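Matching sites in glycosyl hydrolase family 26 from Bacteroides ovatus, a protein that probably hydrolyses internal beta-1,4-mannosidic linkages of galactomannan as a family 26 beta-mannanase of a polysaccharide utilization locus (PDB 4ZXO (chain A, 1.50 Å), residues Ser99-Val104 and Val160-His165), and in its relative beta-1,4-mannanase from Cellulomonas fimi (PDB 2BVY (chain B, 2.25 Å), residues Thr109-Val114 and Val169-His174). Structure 2 is superposed on structure 1 by the backbone atoms of these residues (RMSD 0.24 Å); each is numbered along its deposited sequence.

Structure 1 (4ZXO); sequences SLSWHV and VFRPWH.
Ser99 and Val160 pair where two neighbouring parallel strands, 97-101 and 159-162, run side by side in the TIM barrel of the family 26 domain. Two donors grip Val160 O from opposite faces of its plane: Ser99 OG at 2.8 Å and Leu100 N at 2.9 Å. OG lies anti to the backbone N (chi1 -177°), which turns it to the carbonyl, tilted 30° from its plane. Arg162 N returns a bond to Leu100 O.

Water 1 links Ser99 OG to Arg162 NE. Water 3 joins Trp102 N to Arg162 O, and water 4 joins Trp102 O to Trp164 N. The guanidinium of Arg162 forms salt bridges with Glu270 and Asp235.

Leu100 and Phe161 share one face of the sheet, Leu100 CB 4.1 Å from Phe161 CD1. Just beyond, Trp102 CB lies 4.0 Å from Phe161 CE1. Trp102 CZ3 lies 3.9 Å from Trp164 CZ2; the two side chains lie side by side. Trp102 NE1 bonds to Glu69.

Further on, the edge of His165 meets the face of His103, planes at 75°. His103 ND1 is held by Asp64.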
loop_
_atom_site.group_PDB
_atom_site.type_symbol
_atom_site.label_atom_id
_atom_site.label_comp_id
_atom_site.label_asym_id
_atom_site.label_seq_id
_atom_site.Cartn_x
_atom_site.Cartn_y
_atom_site.Cartn_z
ATOM N N SER A 99 -2.200 -3.931 4.017
ATOM C CA SER A 99 -2.361 -3.472 2.647
ATOM C C SER A 99 -1.648 -4.421 1.699
ATOM O O SER A 99 -0.660 -5.070 2.083
ATOM C CB SER A 99 -1.808 -2.047 2.482
ATOM O OG SER A 99 -2.044 -1.591 1.144
ATOM N N LEU A 100 -2.167 -4.583 0.490
ATOM C CA LEU A 100 -1.530 -5.473 -0.503
ATOM C C LEU A 100 -1.325 -4.719 -1.806
ATOM O O LEU A 100 -2.299 -4.100 -2.306
ATOM C CB LEU A 100 -2.409 -6.703 -0.783
ATOM C CG LEU A 100 -2.566 -7.567 0.467
ATOM C CD1 LEU A 100 -3.643 -8.627 0.180
ATOM C CD2 LEU A 100 -1.266 -8.283 0.840
ATOM N N SER A 101 -0.112 -4.745 -2.327
ATOM C CA SER A 101 0.130 -4.244 -3.664
ATOM C C SER A 101 0.206 -5.420 -4.642
ATOM O O SER A 101 0.136 -6.582 -4.226
ATOM C CB SER A 101 1.414 -3.407 -3.704
ATOM O OG SER A 101 2.447 -4.080 -3.018
ATOM N N TRP A 102 0.330 -5.130 -5.931
ATOM C CA TRP A 102 0.277 -6.199 -6.937
ATOM C C TRP A 102 1.205 -5.863 -8.079
ATOM O O TRP A 102 0.775 -5.240 -9.088
ATOM C CB TRP A 102 -1.182 -6.359 -7.475
ATOM C CG TRP A 102 -1.394 -7.603 -8.295
ATOM C CD1 TRP A 102 -0.629 -8.752 -8.299
ATOM C CD2 TRP A 102 -2.465 -7.828 -9.209
ATOM N NE1 TRP A 102 -1.165 -9.663 -9.194
ATOM C CE2 TRP A 102 -2.282 -9.118 -9.766
ATOM C CE3 TRP A 102 -3.535 -7.044 -9.641
ATOM C CZ2 TRP A 102 -3.145 -9.666 -10.723
ATOM C CZ3 TRP A 102 -4.423 -7.592 -10.589
ATOM C CH2 TRP A 102 -4.227 -8.916 -11.120
ATOM N N HIS A 103 2.466 -6.275 -7.946
ATOM C CA HIS A 103 3.380 -6.103 -9.074
ATOM C C HIS A 103 3.149 -7.263 -10.081
ATOM O O HIS A 103 3.928 -8.257 -10.161
ATOM C CB HIS A 103 4.841 -6.061 -8.590
ATOM C CG HIS A 103 5.223 -4.769 -7.953
ATOM N ND1 HIS A 103 4.885 -4.437 -6.654
ATOM C CD2 HIS A 103 5.997 -3.758 -8.412
ATOM C CE1 HIS A 103 5.428 -3.262 -6.352
ATOM N NE2 HIS A 103 6.095 -2.825 -7.407
ATOM N N VAL A 104 2.058 -7.119 -10.827
ATOM C CA VAL A 104 1.567 -8.173 -11.711
ATOM C C VAL A 104 2.420 -8.275 -12.974
ATOM O O VAL A 104 2.927 -7.264 -13.514
ATOM C CB VAL A 104 0.081 -7.882 -12.057
ATOM C CG1 VAL A 104 -0.123 -6.444 -12.613
ATOM C CG2 VAL A 104 -0.598 -8.918 -12.951
ATOM N N VAL A 160 -6.483 -3.219 2.511
ATOM C CA VAL A 160 -6.423 -2.116 1.541
ATOM C C VAL A 160 -5.642 -2.618 0.341
ATOM O O VAL A 160 -4.439 -2.825 0.435
ATOM C CB VAL A 160 -5.780 -0.855 2.115
ATOM C CG1 VAL A 160 -5.655 0.264 1.026
ATOM C CG2 VAL A 160 -6.592 -0.374 3.335
ATOM N N PHE A 161 -6.318 -2.823 -0.784
ATOM C CA PHE A 161 -5.677 -3.394 -1.970
ATOM C C PHE A 161 -5.322 -2.220 -2.907
ATOM O O PHE A 161 -6.170 -1.324 -3.150
ATOM C CB PHE A 161 -6.628 -4.368 -2.636
ATOM C CG PHE A 161 -6.101 -5.029 -3.886
ATOM C CD1 PHE A 161 -4.831 -5.605 -3.915
ATOM C CD2 PHE A 161 -6.925 -5.140 -5.020
ATOM C CE1 PHE A 161 -4.345 -6.220 -5.092
ATOM C CE2 PHE A 161 -6.454 -5.806 -6.183
ATOM C CZ PHE A 161 -5.179 -6.349 -6.208
ATOM N N ARG A 162 -4.073 -2.188 -3.357
ATOM C CA ARG A 162 -3.514 -1.017 -4.055
ATOM C C ARG A 162 -2.885 -1.442 -5.358
ATOM O O ARG A 162 -1.646 -1.373 -5.504
ATOM C CB ARG A 162 -2.466 -0.356 -3.111
ATOM C CG ARG A 162 -1.957 0.958 -3.570
ATOM C CD ARG A 162 -1.049 1.563 -2.501
ATOM N NE ARG A 162 0.142 0.763 -2.260
ATOM C CZ ARG A 162 1.334 0.983 -2.861
ATOM N NH1 ARG A 162 1.453 1.914 -3.827
ATOM N NH2 ARG A 162 2.391 0.215 -2.561
ATOM N N PRO A 163 -3.680 -1.888 -6.324
ATOM C CA PRO A 163 -3.128 -2.343 -7.599
ATOM C C PRO A 163 -2.841 -1.126 -8.509
ATOM O O PRO A 163 -3.290 -0.017 -8.200
ATOM C CB PRO A 163 -4.274 -3.191 -8.184
ATOM C CG PRO A 163 -5.510 -2.441 -7.697
ATOM C CD PRO A 163 -5.142 -2.107 -6.251
ATOM N N TRP A 164 -2.146 -1.344 -9.616
ATOM C CA TRP A 164 -2.050 -0.319 -10.683
ATOM C C TRP A 164 -1.443 0.973 -10.160
ATOM O O TRP A 164 -1.849 2.090 -10.519
ATOM C CB TRP A 164 -3.433 -0.013 -11.301
ATOM C CG TRP A 164 -4.251 -1.256 -11.623
ATOM C CD1 TRP A 164 -5.521 -1.549 -11.172
ATOM C CD2 TRP A 164 -3.829 -2.394 -12.401
ATOM N NE1 TRP A 164 -5.914 -2.783 -11.628
ATOM C CE2 TRP A 164 -4.902 -3.329 -12.377
ATOM C CE3 TRP A 164 -2.636 -2.727 -13.088
ATOM C CZ2 TRP A 164 -4.842 -4.545 -13.059
ATOM C CZ3 TRP A 164 -2.582 -3.947 -13.756
ATOM C CH2 TRP A 164 -3.668 -4.841 -13.709
ATOM N N HIS A 165 -0.455 0.827 -9.297
ATOM C CA HIS A 165 0.135 1.991 -8.625
ATOM C C HIS A 165 1.137 2.761 -9.517
ATOM O O HIS A 165 1.609 2.275 -10.545
ATOM C CB HIS A 165 0.777 1.522 -7.298
ATOM C CG HIS A 165 1.967 0.635 -7.453
ATOM N ND1 HIS A 165 1.925 -0.594 -8.088
ATOM C CD2 HIS A 165 3.224 0.764 -6.947
ATOM C CE1 HIS A 165 3.126 -1.149 -8.011
ATOM N NE2 HIS A 165 3.925 -0.350 -7.307
HETATM O O HOH W 1 0.335 -1.321 -0.161
HETATM O O HOH W 2 2.760 -2.497 -0.816
HETATM O O HOH W 3 0.178 -2.575 -7.027
HETATM O O HOH W 4 -1.490 -3.999 -10.196
#

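Structure 2 (2BVY); sequences TVSAHV and VFRPWH. With CAC (cacodylate ion), chain C.
Thr109 OG1 and Val110 N both donate to Val169 O, at 2.9 Å and 2.8 Å, and reach it from opposite faces of its plane. OG1 lies anti to the backbone N (chi1 -174°), which turns it to the carbonyl, tilted 34° from its plane, and leaves the methyl CG2 between the backbone N and the carbonyl carbon. Arg171 N returns a bond to Val110 O.

Water 5 links Thr109 OG1 to Arg171 NE. Water 6 joins Ala112 N to Arg171 O, and water 7 joins Ala112 O to Trp173 N. The guanidinium of Arg171 forms salt bridges with Asp246 and with Glu282, the predicted nucleophile, which sets the contact at the probable active site of this modular mannanase's catalytic domain.

Val110 and Phe170 share one face of the sheet, Val110 CB 4.3 Å from Phe170 CD1. Just beyond, Ala112 CB lies 4.5 Å from Phe170 CE1.

Further on, the edge of His174 meets the face of His113, planes at 67°. His113 ND1 is held by Asp70. A cacodylate ion, probably from the crystallisation liquor, accepts a hydrogen bond at O2 from His174 NE2, 3.1 Å. His174 lies beside Glu175, the predicted proton donor.

Comparison
The sharpest difference is Trp102(A) against Ala112(B). The CB atoms coincide within the error, but the whole indole beyond CB has no counterpart in Ala112(B). No well-ordered atom given for structure 2 stands in its place. The contact with Trp164(A) goes with it. Trp102(A) CZ3 lies 3.9 Å from Trp164(A) CZ2, whereas Ala112(B) CB comes no nearer than 5.3 Å to Trp173(B), at its N. Fewer side-chain atoms join the two segments just beyond the strands, which may make the packing between these two segments looser. The touch on the phenylalanine stays: Trp102(A) CB to Phe161(A) CE1 is 4.0 Å, Ala112(B) CB to Phe170(B) CE1 4.5 Å. The rings of Phe161(A) and Phe170(B) keep their place. So do the waters on the backbone, water 3 with water 6 and water 4 with water 7.

Leu100(A) against Val110(B) is an exchange of shape on the face of the sheet that carries Phe161(A) and Phe170(B). CG of Leu100(A) and CG2 of Val110(B) fall 0.1 Å apart. CD1 and CD2 of Leu100(A) have no counterpart, and neither has CG1 of Val110(B). The valine thus broadens near the backbone, while the leucine extends further from it. Both CB atoms still touch the phenylalanine.

At Ser99(A) against Thr109(B) the hydroxyl bond is kept. Ser99(A) OG and Thr109(B) OG1 are 0.3 Å apart, and the acceptor is Val160(A) O or Val169(B) O. Water 1 and water 5 share one place beside the hydroxyl. What differs is the methyl CG2 of Thr109(B), which adds apolar bulk without a match in Ser99(A).

Structure 2 (2BVY)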
loop_
_atom_site.group_PDB
_atom_site.type_symbol
_atom_site.label_atom_id
_atom_site.label_comp_id
_atom_site.label_asym_id
_atom_site.label_seq_id
_atom_site.Cartn_x
_atom_site.Cartn_y
_atom_site.Cartn_z
ATOM N N THR B 109 -2.112 -4.305 3.969
ATOM C CA THR B 109 -2.283 -3.647 2.683
ATOM C C THR B 109 -1.587 -4.511 1.636
ATOM O O THR B 109 -0.522 -5.076 1.889
ATOM C CB THR B 109 -1.686 -2.232 2.675
ATOM O OG1 THR B 109 -2.008 -1.594 1.435
ATOM C CG2 THR B 109 -0.172 -2.276 2.861
ATOM N N VAL B 110 -2.196 -4.627 0.463
ATOM C CA VAL B 110 -1.627 -5.457 -0.585
ATOM C C VAL B 110 -1.462 -4.719 -1.907
ATOM O O VAL B 110 -2.427 -4.189 -2.462
ATOM C CB VAL B 110 -2.509 -6.700 -0.828
ATOM C CG1 VAL B 110 -1.940 -7.535 -1.977
ATOM C CG2 VAL B 110 -2.617 -7.518 0.454
ATOM N N SER B 111 -0.232 -4.676 -2.402
ATOM C CA SER B 111 0.032 -4.048 -3.686
ATOM C C SER B 111 0.099 -5.201 -4.695
ATOM O O SER B 111 -0.021 -6.372 -4.316
ATOM C CB SER B 111 1.345 -3.270 -3.640
ATOM O OG SER B 111 2.391 -4.072 -3.131
ATOM N N ALA B 112 0.277 -4.889 -5.970
ATOM C CA ALA B 112 0.318 -5.944 -6.975
ATOM C C ALA B 112 1.264 -5.656 -8.132
ATOM O O ALA B 112 0.897 -4.963 -9.077
ATOM C CB ALA B 112 -1.096 -6.194 -7.513
ATOM N N HIS B 113 2.484 -6.179 -8.048
ATOM C CA HIS B 113 3.462 -6.011 -9.120
ATOM C C HIS B 113 3.189 -7.165 -10.086
ATOM O O HIS B 113 3.945 -8.140 -10.152
ATOM C CB HIS B 113 4.882 -6.101 -8.561
ATOM C CG HIS B 113 5.290 -4.904 -7.761
ATOM N ND1 HIS B 113 4.744 -4.606 -6.530
ATOM C CD2 HIS B 113 6.158 -3.899 -8.039
ATOM C CE1 HIS B 113 5.257 -3.472 -6.085
ATOM N NE2 HIS B 113 6.117 -3.023 -6.982
ATOM N N VAL B 114 2.087 -7.040 -10.824
ATOM C CA VAL B 114 1.631 -8.070 -11.754
ATOM C C VAL B 114 2.601 -8.470 -12.856
ATOM O O VAL B 114 3.195 -7.628 -13.530
ATOM C CB VAL B 114 0.298 -7.656 -12.413
ATOM C CG1 VAL B 114 -0.286 -8.822 -13.181
ATOM C CG2 VAL B 114 -0.678 -7.163 -11.351
ATOM N N VAL B 169 -6.337 -3.284 2.606
ATOM C CA VAL B 169 -6.281 -2.128 1.725
ATOM C C VAL B 169 -5.577 -2.641 0.470
ATOM O O VAL B 169 -4.383 -2.952 0.484
ATOM C CB VAL B 169 -5.488 -0.977 2.364
ATOM C CG1 VAL B 169 -5.448 0.220 1.426
ATOM C CG2 VAL B 169 -6.135 -0.584 3.686
ATOM N N PHE B 170 -6.341 -2.766 -0.603
ATOM C CA PHE B 170 -5.819 -3.275 -1.862
ATOM C C PHE B 170 -5.426 -2.085 -2.735
ATOM O O PHE B 170 -6.257 -1.224 -3.015
ATOM C CB PHE B 170 -6.893 -4.143 -2.535
ATOM C CG PHE B 170 -6.443 -4.790 -3.813
ATOM C CD1 PHE B 170 -5.276 -5.554 -3.851
ATOM C CD2 PHE B 170 -7.185 -4.633 -4.984
ATOM C CE1 PHE B 170 -4.850 -6.152 -5.034
ATOM C CE2 PHE B 170 -6.771 -5.229 -6.181
ATOM C CZ PHE B 170 -5.599 -5.990 -6.206
ATOM N N ARG B 171 -4.156 -2.047 -3.148
ATOM C CA ARG B 171 -3.618 -0.947 -3.958
ATOM C C ARG B 171 -3.016 -1.436 -5.272
ATOM O O ARG B 171 -1.794 -1.539 -5.400
ATOM C CB ARG B 171 -2.546 -0.211 -3.145
ATOM C CG ARG B 171 -1.925 1.011 -3.813
ATOM C CD ARG B 171 -1.004 1.740 -2.817
ATOM N NE ARG B 171 0.107 0.898 -2.386
ATOM C CZ ARG B 171 1.338 0.975 -2.878
ATOM N NH1 ARG B 171 1.626 1.864 -3.814
ATOM N NH2 ARG B 171 2.279 0.144 -2.447
ATOM N N PRO B 172 -3.865 -1.704 -6.281
ATOM C CA PRO B 172 -3.431 -2.192 -7.602
ATOM C C PRO B 172 -3.052 -1.101 -8.605
ATOM O O PRO B 172 -3.480 0.050 -8.476
ATOM C CB PRO B 172 -4.649 -2.962 -8.081
ATOM C CG PRO B 172 -5.761 -2.037 -7.632
ATOM C CD PRO B 172 -5.336 -1.583 -6.233
ATOM N N TRP B 173 -2.252 -1.480 -9.601
ATOM C CA TRP B 173 -1.841 -0.571 -10.676
ATOM C C TRP B 173 -1.271 0.767 -10.195
ATOM O O TRP B 173 -1.610 1.824 -10.729
ATOM C CB TRP B 173 -3.049 -0.313 -11.591
ATOM C CG TRP B 173 -3.852 -1.556 -11.846
ATOM C CD1 TRP B 173 -5.158 -1.775 -11.515
ATOM C CD2 TRP B 173 -3.376 -2.773 -12.437
ATOM N NE1 TRP B 173 -5.523 -3.056 -11.862
ATOM C CE2 TRP B 173 -4.449 -3.689 -12.428
ATOM C CE3 TRP B 173 -2.142 -3.178 -12.969
ATOM C CZ2 TRP B 173 -4.330 -4.993 -12.934
ATOM C CZ3 TRP B 173 -2.021 -4.477 -13.471
ATOM C CH2 TRP B 173 -3.115 -5.367 -13.447
ATOM N N HIS B 174 -0.386 0.717 -9.207
ATOM C CA HIS B 174 0.198 1.929 -8.655
ATOM C C HIS B 174 1.272 2.548 -9.549
ATOM O O HIS B 174 1.771 1.917 -10.490
ATOM C CB HIS B 174 0.800 1.620 -7.287
ATOM C CG HIS B 174 1.956 0.673 -7.345
ATOM N ND1 HIS B 174 1.869 -0.569 -7.939
ATOM C CD2 HIS B 174 3.223 0.783 -6.883
ATOM C CE1 HIS B 174 3.035 -1.184 -7.836
ATOM N NE2 HIS B 174 3.873 -0.385 -7.200
HETATM AS AS CAC C . 7.932 0.065 -5.759
HETATM O O1 CAC C . 8.086 1.696 -6.111
HETATM O O2 CAC C . 6.371 -0.224 -5.437
HETATM C C1 CAC C . 8.420 -0.997 -7.248
HETATM C C2 CAC C . 8.907 -0.370 -4.195
HETATM O O HOH W 5 -0.284 -1.544 -0.724
HETATM O O HOH W 6 -0.053 -2.583 -7.203
HETATM O O HOH W 7 -1.197 -3.925 -10.025
#